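Long-range contacts in UDP-N-acetylmuramate--L-alanine ligase (PDB 1J6U), which catalyses the ATP-dependent addition of L-alanine to UDP-N-acetylmuramate, a step in building the peptidoglycan of the bacterial cell wall: residues 100-105 / 172-177; 242-247 / 258-263; 323-328 / 432-437. All blocks are in the same frame, centred on the assembly; numbering follows the deposited sequence.

Contact 1. Residues 100-105 / 172-177; sequences NRLHYF and ESEEFF
Leu102 and Phe176 meet where the first turn of helix 101-112, in the N-terminal domain of this Mur ligase, faces the loop that follows strand 166-170 of the middle domain. The tight part centres on Leu102. Its CD1 sits at the rim of the Phe176 ring, in the ring plane and 3.8 Å from CD2, while the same methyl lies 4.0 Å from the backbone N of Phe177. The Glu174 side chain points against that of Leu102, its CD 4.0 Å from Leu102 CG. Phe180 also touches Leu102.

Away from this spot the contact is looser and wetter. The His103 and Phe176 rings meet obliquely, their centroids 5.3 Å apart and planes turned by 38°. A water accepts from Leu102 N at 2.7 Å and gives a weak bond to Glu174 OE2, joining the first turn of the helix to the acid. The other carboxylate oxygen takes the salt bridge. The Arg101 chain bends at chi3 (50°), and NH1 reaches Glu174 OE1 at 3.2 Å; the oxygen lies in the guanidinium plane, yet the nitrogen approaches from 36° above the carboxylate plane.

Contact 2. Residues 242-247 / 258-263; sequences TYTLEM and MVEKNG
An antiparallel beta hairpin, the first two strands of a small three-stranded sheet in the middle domain, brings Thr244 opposite Glu260 as a hydrogen-bonded pair. Thr244 N gives to Glu260 O and Glu260 N gives to Thr244 O, each at 2.8 Å, with Tyr243-Lys261 and Leu245-Val259 as the flanking non-hydrogen-bonded pairs. At one end Asn262 N bonds to Thr242 O, and a water accepting from Gly263 N also donates to that carbonyl. Toward the other end the chain turns a corner at Glu246, whose N still finds Met258 O in a nearly straight bond (174°).

The face carrying Tyr243, Leu245, Val259 and Lys261 turns to helix 276-291. Here the fully extended lysine runs beside the tyrosine, both pointing the same way: Lys261 CG is 3.6 Å from Tyr243 CE2, and CE is 3.3 Å from the phenol OH. Asp290 of the helix takes both polar ends, a salt bridge from NZ and a hydrogen bond with OH. Leu245 CD2 approaches Val259 CG2 at 4.1 Å on the same face.

On the face with Thr244 and Glu260, the carboxylates of Glu246 and Glu260 stack with planes only 15° apart, OE1 of the former 4.3 Å from OE2 of the latter. Arg265 forms a salt bridge with Glu246 OE2, which probably offsets part of the repulsion between the two acids; without such a counter-charge, their closeness would be expected to favour protonation of one of them.

Contact 3. Residues 323-328 / 432-437; sequences NIYVID and NTVFLF
Asn432 OD1 accepts the one side-chain to side-chain hydrogen bond between the two strand segments, 2.7 Å from Asn323 ND2. It lies in the plane of the Asn323 amide, while the two amide planes are turned 61° apart. With CG anti to the backbone N (chi1 -170°), Asn323 sends its amide across to Asn432, and ND2 also bonds Glu351. An alanine at Asn323 would remove that donor and would probably leave Asn432 OD1 without this mate and the start of the strand pair less firmly tied.

Beyond this clasp the strands run parallel, 16° apart. Their bonds zigzag: Tyr325 N to Thr433 O, then Phe435 N to Tyr325 O at 2.7 Å and almost straight (176°), Ile327 N to Phe435 O, and Phe437 N to Ile327 O.

On the face with Tyr325 and Ile327, Leu436 CD2 presses against Ile327 CB at 3.5 Å, tight for two carbons, as the chains lie side by side. Ile327 CD1 reaches back to Val434 CG1 at 3.8 Å. On the opposite face, with Val326 and Phe437, Ile324 CG2 meets the edge of the Phe435 ring in its plane, 3.9 Å from CE1. A water donates to both Asp328 OD1 and Phe437 O, and Ser447 OG also bonds OD1.

The pair lies inside the six-stranded mixed sheet of the C-terminal domain, with strand 314-319 antiparallel beyond 324-329 and strand 352-357 parallel beyond 433-438; Phe450 of helix 443-457 packs on Val326, Phe435 and Phe437, and Phe348 covers Ile327 and Val434 on the other face.

In the fold
The three contacts follow one another along the chain and share no elements; their centres lie 33 to 37 Å apart. Contact 3 is the buried one, set inside the C-terminal sheet, whereas contacts 1 and 2 are at the surface. Contact 1 alone bridges two domains, joining the N-terminal and middle regions through side chains and a water instead of strand pairing. Contact 2 is local, an antiparallel hairpin closed across ten intervening residues, and contact 3 pairs parallel strands over a hundred residues apart in sequence. Charged groups accordingly take part in contacts 1 and 2, while apolar and aromatic side chains dominate contact 3.

Contact 1. Residues 100-105 / 172-177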
loop_
_atom_site.group_PDB
_atom_site.type_symbol
_atom_site.label_atom_id
_atom_site.label_comp_id
_atom_site.label_asym_id
_atom_site.label_seq_id
_atom_site.Cartn_x
_atom_site.Cartn_y
_atom_site.Cartn_z
ATOM N N ASN A 100 -8.990 19.326 5.538
ATOM C CA ASN A 100 -8.704 18.221 4.621
ATOM C C ASN A 100 -7.579 17.349 5.154
ATOM O O ASN A 100 -6.597 17.854 5.702
ATOM C CB ASN A 100 -8.361 18.774 3.243
ATOM C CG ASN A 100 -9.586 19.413 2.571
ATOM O OD1 ASN A 100 -10.612 18.752 2.378
ATOM N ND2 ASN A 100 -9.490 20.698 2.235
ATOM N N ARG A 101 -7.757 16.038 5.015
ATOM C CA ARG A 101 -6.808 15.027 5.468
ATOM C C ARG A 101 -5.322 15.402 5.309
ATOM O O ARG A 101 -4.616 15.573 6.303
ATOM C CB ARG A 101 -7.099 13.719 4.725
ATOM C CG ARG A 101 -6.377 12.468 5.263
ATOM C CD ARG A 101 -6.719 11.220 4.412
ATOM N NE ARG A 101 -6.526 11.485 2.978
ATOM C CZ ARG A 101 -7.108 10.799 1.985
ATOM N NH1 ARG A 101 -6.877 11.116 0.701
ATOM N NH2 ARG A 101 -7.929 9.790 2.265
ATOM N N LEU A 102 -4.866 15.574 4.069
ATOM C CA LEU A 102 -3.453 15.843 3.813
ATOM C C LEU A 102 -2.980 17.070 4.504
ATOM O O LEU A 102 -1.954 17.059 5.193
ATOM C CB LEU A 102 -3.161 15.995 2.327
ATOM C CG LEU A 102 -2.053 15.127 1.752
ATOM C CD1 LEU A 102 -1.460 15.866 0.579
ATOM C CD2 LEU A 102 -0.988 14.802 2.814
ATOM N N HIS A 103 -3.736 18.136 4.302
ATOM C CA HIS A 103 -3.421 19.413 4.904
ATOM C C HIS A 103 -3.332 19.292 6.426
ATOM O O HIS A 103 -2.438 19.851 7.042
ATOM C CB HIS A 103 -4.491 20.437 4.531
ATOM C CG HIS A 103 -4.208 21.796 5.067
ATOM N ND1 HIS A 103 -3.449 22.718 4.379
ATOM C CD2 HIS A 103 -4.484 22.352 6.270
ATOM C CE1 HIS A 103 -3.265 23.784 5.138
ATOM N NE2 HIS A 103 -3.881 23.587 6.290
ATOM N N TYR A 104 -4.264 18.567 7.035
ATOM C CA TYR A 104 -4.262 18.400 8.485
ATOM C C TYR A 104 -3.045 17.569 8.912
ATOM O O TYR A 104 -2.417 17.808 9.950
ATOM C CB TYR A 104 -5.526 17.690 8.927
ATOM C CG TYR A 104 -5.608 17.511 10.416
ATOM C CD1 TYR A 104 -5.851 18.603 11.259
ATOM C CD2 TYR A 104 -5.470 16.243 10.993
ATOM C CE1 TYR A 104 -5.971 18.432 12.645
ATOM C CE2 TYR A 104 -5.577 16.065 12.368
ATOM C CZ TYR A 104 -5.833 17.161 13.184
ATOM O OH TYR A 104 -5.969 16.966 14.527
ATOM N N PHE A 105 -2.742 16.569 8.096
ATOM C CA PHE A 105 -1.603 15.723 8.342
ATOM C C PHE A 105 -0.332 16.600 8.339
ATOM O O PHE A 105 0.515 16.510 9.242
ATOM C CB PHE A 105 -1.513 14.661 7.250
ATOM C CG PHE A 105 -0.399 13.715 7.456
ATOM C CD1 PHE A 105 -0.304 12.996 8.646
ATOM C CD2 PHE A 105 0.582 13.561 6.487
ATOM C CE1 PHE A 105 0.757 12.126 8.875
ATOM C CE2 PHE A 105 1.649 12.697 6.702
ATOM C CZ PHE A 105 1.732 11.978 7.902
ATOM N N GLU A 172 1.265 11.081 -4.112
ATOM C CA GLU A 172 1.514 12.050 -5.141
ATOM C C GLU A 172 0.295 12.283 -6.011
ATOM O O GLU A 172 0.401 12.767 -7.147
ATOM C CB GLU A 172 2.731 11.649 -5.999
ATOM C CG GLU A 172 2.839 10.185 -6.469
ATOM C CD GLU A 172 1.714 9.744 -7.383
ATOM O OE1 GLU A 172 0.579 9.582 -6.875
ATOM O OE2 GLU A 172 1.966 9.562 -8.602
ATOM N N SER A 173 -0.872 11.940 -5.490
ATOM C CA SER A 173 -2.077 12.157 -6.277
ATOM C C SER A 173 -2.513 13.553 -5.998
ATOM O O SER A 173 -3.039 14.228 -6.864
ATOM C CB SER A 173 -3.185 11.186 -5.894
ATOM O OG SER A 173 -2.867 9.929 -6.433
ATOM N N GLU A 174 -2.293 13.986 -4.772
ATOM C CA GLU A 174 -2.675 15.328 -4.409
ATOM C C GLU A 174 -1.453 16.209 -4.554
ATOM O O GLU A 174 -0.448 15.993 -3.886
ATOM C CB GLU A 174 -3.197 15.363 -2.971
ATOM C CG GLU A 174 -3.736 14.002 -2.495
ATOM C CD GLU A 174 -4.590 14.084 -1.217
ATOM O OE1 GLU A 174 -4.621 13.077 -0.454
ATOM O OE2 GLU A 174 -5.237 15.144 -0.991
ATOM N N GLU A 175 -1.550 17.195 -5.441
ATOM C CA GLU A 175 -0.479 18.164 -5.695
ATOM C C GLU A 175 0.132 18.733 -4.396
ATOM O O GLU A 175 1.341 19.008 -4.321
ATOM C CB GLU A 175 -1.038 19.307 -6.545
ATOM C CG GLU A 175 -0.017 20.281 -7.116
ATOM C CD GLU A 175 -0.681 21.361 -7.963
ATOM O OE1 GLU A 175 -0.230 21.597 -9.113
ATOM O OE2 GLU A 175 -1.661 21.969 -7.467
ATOM N N PHE A 176 -0.708 18.895 -3.380
ATOM C CA PHE A 176 -0.281 19.429 -2.080
ATOM C C PHE A 176 0.827 18.609 -1.427
ATOM O O PHE A 176 1.375 19.034 -0.421
ATOM C CB PHE A 176 -1.465 19.472 -1.112
ATOM C CG PHE A 176 -1.195 20.240 0.163
ATOM C CD1 PHE A 176 -1.122 21.628 0.154
ATOM C CD2 PHE A 176 -1.040 19.571 1.380
ATOM C CE1 PHE A 176 -0.898 22.347 1.344
ATOM C CE2 PHE A 176 -0.819 20.267 2.577
ATOM C CZ PHE A 176 -0.746 21.667 2.561
ATOM N N PHE A 177 1.152 17.433 -1.969
ATOM C CA PHE A 177 2.194 16.635 -1.330
ATOM C C PHE A 177 3.482 17.407 -1.422
ATOM O O PHE A 177 4.326 17.323 -0.530
ATOM C CB PHE A 177 2.322 15.243 -1.970
ATOM C CG PHE A 177 3.203 15.185 -3.181
ATOM C CD1 PHE A 177 4.550 14.793 -3.063
ATOM C CD2 PHE A 177 2.692 15.460 -4.442
ATOM C CE1 PHE A 177 5.374 14.671 -4.188
ATOM C CE2 PHE A 177 3.503 15.344 -5.577
ATOM C CZ PHE A 177 4.851 14.948 -5.456
HETATM O O HOH W 1 -6.558 15.790 2.026
#

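Contact 2. Residues 242-247 / 258-263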
loop_
_atom_site.group_PDB
_atom_site.type_symbol
_atom_site.label_atom_id
_atom_site.label_comp_id
_atom_site.label_asym_id
_atom_site.label_seq_id
_atom_site.Cartn_x
_atom_site.Cartn_y
_atom_site.Cartn_z
ATOM N N THR A 242 23.105 4.706 -8.374
ATOM C CA THR A 242 24.113 4.585 -7.326
ATOM C C THR A 242 24.124 3.133 -6.805
ATOM O O THR A 242 25.167 2.510 -6.665
ATOM C CB THR A 242 23.807 5.502 -6.127
ATOM O OG1 THR A 242 23.487 6.812 -6.584
ATOM C CG2 THR A 242 25.012 5.566 -5.172
ATOM N N TYR A 243 22.946 2.617 -6.472
ATOM C CA TYR A 243 22.850 1.247 -6.002
ATOM C C TYR A 243 22.255 0.513 -7.158
ATOM O O TYR A 243 21.268 0.952 -7.758
ATOM C CB TYR A 243 21.979 1.161 -4.772
ATOM C CG TYR A 243 22.623 1.922 -3.659
ATOM C CD1 TYR A 243 22.403 3.286 -3.507
ATOM C CD2 TYR A 243 23.517 1.292 -2.807
ATOM C CE1 TYR A 243 23.068 3.983 -2.542
ATOM C CE2 TYR A 243 24.175 1.972 -1.841
ATOM C CZ TYR A 243 23.957 3.320 -1.712
ATOM O OH TYR A 243 24.652 4.021 -0.760
ATOM N N THR A 244 22.880 -0.616 -7.455
ATOM C CA THR A 244 22.538 -1.425 -8.606
ATOM C C THR A 244 22.416 -2.935 -8.295
ATOM O O THR A 244 22.900 -3.416 -7.258
ATOM C CB THR A 244 23.617 -1.068 -9.676
ATOM O OG1 THR A 244 23.028 -0.188 -10.636
ATOM C CG2 THR A 244 24.253 -2.274 -10.316
ATOM N N LEU A 245 21.749 -3.668 -9.175
ATOM C CA LEU A 245 21.573 -5.115 -8.998
ATOM C C LEU A 245 22.513 -5.893 -9.881
ATOM O O LEU A 245 22.474 -5.770 -11.106
ATOM C CB LEU A 245 20.160 -5.534 -9.359
ATOM C CG LEU A 245 19.123 -5.001 -8.405
ATOM C CD1 LEU A 245 17.769 -5.530 -8.810
ATOM C CD2 LEU A 245 19.474 -5.464 -7.002
ATOM N N GLU A 246 23.365 -6.701 -9.281
ATOM C CA GLU A 246 24.253 -7.455 -10.111
ATOM C C GLU A 246 23.615 -8.806 -10.439
ATOM O O GLU A 246 23.742 -9.300 -11.546
ATOM C CB GLU A 246 25.588 -7.645 -9.414
ATOM C CG GLU A 246 26.389 -8.766 -10.033
ATOM C CD GLU A 246 27.685 -9.006 -9.315
ATOM O OE1 GLU A 246 27.734 -8.722 -8.096
ATOM O OE2 GLU A 246 28.642 -9.492 -9.963
HETATM N N MSE A 247 22.928 -9.395 -9.473
HETATM C CA MSE A 247 22.280 -10.691 -9.650
HETATM C C MSE A 247 21.123 -10.816 -8.702
HETATM O O MSE A 247 21.137 -10.265 -7.599
HETATM C CB MSE A 247 23.196 -11.839 -9.312
HETATM C CG MSE A 247 24.449 -11.920 -10.092
HETATM SE SE MSE A 247 25.422 -13.160 -9.055
HETATM C CE MSE A 247 26.460 -11.940 -7.993
HETATM N N MSE A 258 22.420 -9.498 -5.278
HETATM C CA MSE A 258 23.773 -8.971 -5.103
HETATM C C MSE A 258 23.689 -7.478 -5.418
HETATM O O MSE A 258 23.360 -7.089 -6.537
HETATM C CB MSE A 258 24.751 -9.635 -6.083
HETATM C CG MSE A 258 25.793 -10.513 -5.420
HETATM SE SE MSE A 258 26.613 -9.565 -3.938
HETATM C CE MSE A 258 26.432 -11.031 -2.681
ATOM N N VAL A 259 23.967 -6.633 -4.444
ATOM C CA VAL A 259 23.857 -5.208 -4.706
ATOM C C VAL A 259 25.210 -4.541 -4.876
ATOM O O VAL A 259 26.115 -4.777 -4.084
ATOM C CB VAL A 259 23.103 -4.544 -3.566
ATOM C CG1 VAL A 259 23.100 -3.068 -3.732
ATOM C CG2 VAL A 259 21.703 -5.053 -3.547
ATOM N N GLU A 260 25.344 -3.731 -5.930
ATOM C CA GLU A 260 26.575 -2.986 -6.188
ATOM C C GLU A 260 26.328 -1.559 -5.821
ATOM O O GLU A 260 25.196 -1.060 -5.939
ATOM C CB GLU A 260 26.978 -3.002 -7.657
ATOM C CG GLU A 260 27.369 -4.354 -8.145
ATOM C CD GLU A 260 27.396 -4.448 -9.665
ATOM O OE1 GLU A 260 26.451 -3.954 -10.330
ATOM O OE2 GLU A 260 28.365 -5.034 -10.194
ATOM N N LYS A 261 27.384 -0.917 -5.326
ATOM C CA LYS A 261 27.346 0.502 -4.983
ATOM C C LYS A 261 28.392 1.141 -5.918
ATOM O O LYS A 261 29.554 0.715 -5.982
ATOM C CB LYS A 261 27.696 0.701 -3.520
ATOM C CG LYS A 261 27.613 2.135 -3.029
ATOM C CD LYS A 261 28.141 2.165 -1.613
ATOM C CE LYS A 261 27.915 3.504 -1.058
ATOM N NZ LYS A 261 28.238 3.543 0.402
ATOM N N ASN A 262 27.944 2.122 -6.689
ATOM C CA ASN A 262 28.788 2.771 -7.651
ATOM C C ASN A 262 29.616 1.758 -8.413
ATOM O O ASN A 262 30.809 1.949 -8.659
ATOM C CB ASN A 262 29.669 3.795 -6.955
ATOM C CG ASN A 262 28.919 5.057 -6.689
ATOM O OD1 ASN A 262 28.349 5.635 -7.609
ATOM N ND2 ASN A 262 28.885 5.492 -5.434
ATOM N N GLY A 263 28.979 0.649 -8.744
ATOM C CA GLY A 263 29.629 -0.365 -9.544
ATOM C C GLY A 263 30.446 -1.418 -8.867
ATOM O O GLY A 263 31.078 -2.231 -9.537
HETATM O O HOH W 2 26.166 0.398 -8.979
#

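Contact 3. Residues 323-328 / 432-437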
loop_
_atom_site.group_PDB
_atom_site.type_symbol
_atom_site.label_atom_id
_atom_site.label_comp_id
_atom_site.label_asym_id
_atom_site.label_seq_id
_atom_site.Cartn_x
_atom_site.Cartn_y
_atom_site.Cartn_z
ATOM N N ASN A 323 -0.476 -28.468 0.782
ATOM C CA ASN A 323 0.262 -27.595 -0.106
ATOM C C ASN A 323 -0.729 -26.628 -0.799
ATOM O O ASN A 323 -0.746 -26.468 -2.036
ATOM C CB ASN A 323 1.089 -28.372 -1.145
ATOM C CG ASN A 323 2.026 -27.448 -1.898
ATOM O OD1 ASN A 323 2.415 -26.385 -1.383
ATOM N ND2 ASN A 323 2.395 -27.831 -3.105
ATOM N N ILE A 324 -1.569 -25.997 0.018
ATOM C CA ILE A 324 -2.545 -25.043 -0.492
ATOM C C ILE A 324 -2.337 -23.646 0.086
ATOM O O ILE A 324 -2.183 -23.466 1.297
ATOM C CB ILE A 324 -3.991 -25.514 -0.196
ATOM C CG1 ILE A 324 -4.383 -26.548 -1.232
ATOM C CG2 ILE A 324 -4.984 -24.343 -0.298
ATOM C CD1 ILE A 324 -5.588 -27.342 -0.819
ATOM N N TYR A 325 -2.341 -22.654 -0.790
ATOM C CA TYR A 325 -2.165 -21.271 -0.351
ATOM C C TYR A 325 -3.285 -20.354 -0.816
ATOM O O TYR A 325 -3.801 -20.476 -1.933
ATOM C CB TYR A 325 -0.850 -20.674 -0.919
ATOM C CG TYR A 325 0.433 -21.345 -0.459
ATOM C CD1 TYR A 325 0.821 -22.554 -1.006
ATOM C CD2 TYR A 325 1.276 -20.745 0.506
ATOM C CE1 TYR A 325 2.003 -23.165 -0.636
ATOM C CE2 TYR A 325 2.490 -21.352 0.895
ATOM C CZ TYR A 325 2.835 -22.561 0.302
ATOM O OH TYR A 325 4.021 -23.174 0.540
ATOM N N VAL A 326 -3.645 -19.412 0.029
ATOM C CA VAL A 326 -4.612 -18.395 -0.364
ATOM C C VAL A 326 -3.794 -17.109 -0.204
ATOM O O VAL A 326 -3.319 -16.752 0.891
ATOM C CB VAL A 326 -5.869 -18.369 0.564
ATOM C CG1 VAL A 326 -6.760 -17.206 0.163
ATOM C CG2 VAL A 326 -6.661 -19.701 0.446
ATOM N N ILE A 327 -3.632 -16.409 -1.305
ATOM C CA ILE A 327 -2.844 -15.182 -1.317
ATOM C C ILE A 327 -3.683 -13.976 -1.775
ATOM O O ILE A 327 -4.487 -14.084 -2.715
ATOM C CB ILE A 327 -1.602 -15.373 -2.267
ATOM C CG1 ILE A 327 -0.677 -16.444 -1.683
ATOM C CG2 ILE A 327 -0.786 -14.072 -2.389
ATOM C CD1 ILE A 327 0.592 -16.692 -2.518
ATOM N N ASP A 328 -3.491 -12.841 -1.095
ATOM C CA ASP A 328 -4.170 -11.576 -1.416
ATOM C C ASP A 328 -3.284 -10.550 -2.111
ATOM O O ASP A 328 -2.162 -10.284 -1.686
ATOM C CB ASP A 328 -4.702 -10.924 -0.146
ATOM C CG ASP A 328 -5.780 -11.741 0.507
ATOM O OD1 ASP A 328 -6.733 -12.072 -0.208
ATOM O OD2 ASP A 328 -5.694 -12.048 1.716
ATOM N N ASN A 432 -1.823 -28.711 -3.813
ATOM C CA ASN A 432 -0.743 -28.081 -4.577
ATOM C C ASN A 432 -1.248 -26.959 -5.422
ATOM O O ASN A 432 -0.955 -26.888 -6.621
ATOM C CB ASN A 432 -0.069 -29.114 -5.465
ATOM C CG ASN A 432 0.450 -30.267 -4.660
ATOM O OD1 ASN A 432 0.972 -30.070 -3.558
ATOM N ND2 ASN A 432 0.298 -31.478 -5.178
ATOM N N THR A 433 -2.005 -26.074 -4.790
ATOM C CA THR A 433 -2.586 -24.988 -5.531
ATOM C C THR A 433 -2.526 -23.720 -4.756
ATOM O O THR A 433 -2.679 -23.692 -3.523
ATOM C CB THR A 433 -4.078 -25.277 -5.891
ATOM O OG1 THR A 433 -4.142 -26.430 -6.730
ATOM C CG2 THR A 433 -4.687 -24.118 -6.656
ATOM N N VAL A 434 -2.271 -22.662 -5.504
ATOM C CA VAL A 434 -2.209 -21.353 -4.927
ATOM C C VAL A 434 -3.396 -20.601 -5.461
ATOM O O VAL A 434 -3.556 -20.468 -6.672
ATOM C CB VAL A 434 -0.945 -20.604 -5.358
ATOM C CG1 VAL A 434 -1.094 -19.109 -4.979
ATOM C CG2 VAL A 434 0.294 -21.245 -4.687
ATOM N N PHE A 435 -4.232 -20.119 -4.556
ATOM C CA PHE A 435 -5.380 -19.336 -4.975
ATOM C C PHE A 435 -5.051 -17.873 -4.702
ATOM O O PHE A 435 -4.898 -17.442 -3.543
ATOM C CB PHE A 435 -6.637 -19.732 -4.193
ATOM C CG PHE A 435 -7.001 -21.145 -4.357
ATOM C CD1 PHE A 435 -6.558 -22.084 -3.455
ATOM C CD2 PHE A 435 -7.772 -21.554 -5.436
ATOM C CE1 PHE A 435 -6.880 -23.445 -3.617
ATOM C CE2 PHE A 435 -8.093 -22.893 -5.609
ATOM C CZ PHE A 435 -7.646 -23.847 -4.696
ATOM N N LEU A 436 -4.915 -17.121 -5.780
ATOM C CA LEU A 436 -4.630 -15.704 -5.660
ATOM C C LEU A 436 -5.913 -14.902 -5.849
ATOM O O LEU A 436 -6.457 -14.857 -6.963
ATOM C CB LEU A 436 -3.672 -15.254 -6.751
ATOM C CG LEU A 436 -2.353 -15.957 -6.920
ATOM C CD1 LEU A 436 -1.716 -15.507 -8.257
ATOM C CD2 LEU A 436 -1.489 -15.647 -5.721
ATOM N N PHE A 437 -6.385 -14.274 -4.778
ATOM C CA PHE A 437 -7.550 -13.421 -4.857
ATOM C C PHE A 437 -7.028 -11.995 -5.137
ATOM O O PHE A 437 -6.556 -11.285 -4.246
ATOM C CB PHE A 437 -8.312 -13.457 -3.552
ATOM C CG PHE A 437 -9.131 -14.664 -3.397
ATOM C CD1 PHE A 437 -8.557 -15.858 -2.983
ATOM C CD2 PHE A 437 -10.502 -14.620 -3.655
ATOM C CE1 PHE A 437 -9.338 -16.988 -2.815
ATOM C CE2 PHE A 437 -11.285 -15.752 -3.493
ATOM C CZ PHE A 437 -10.704 -16.935 -3.069
HETATM O O HOH W 3 -7.670 -10.516 -2.102
#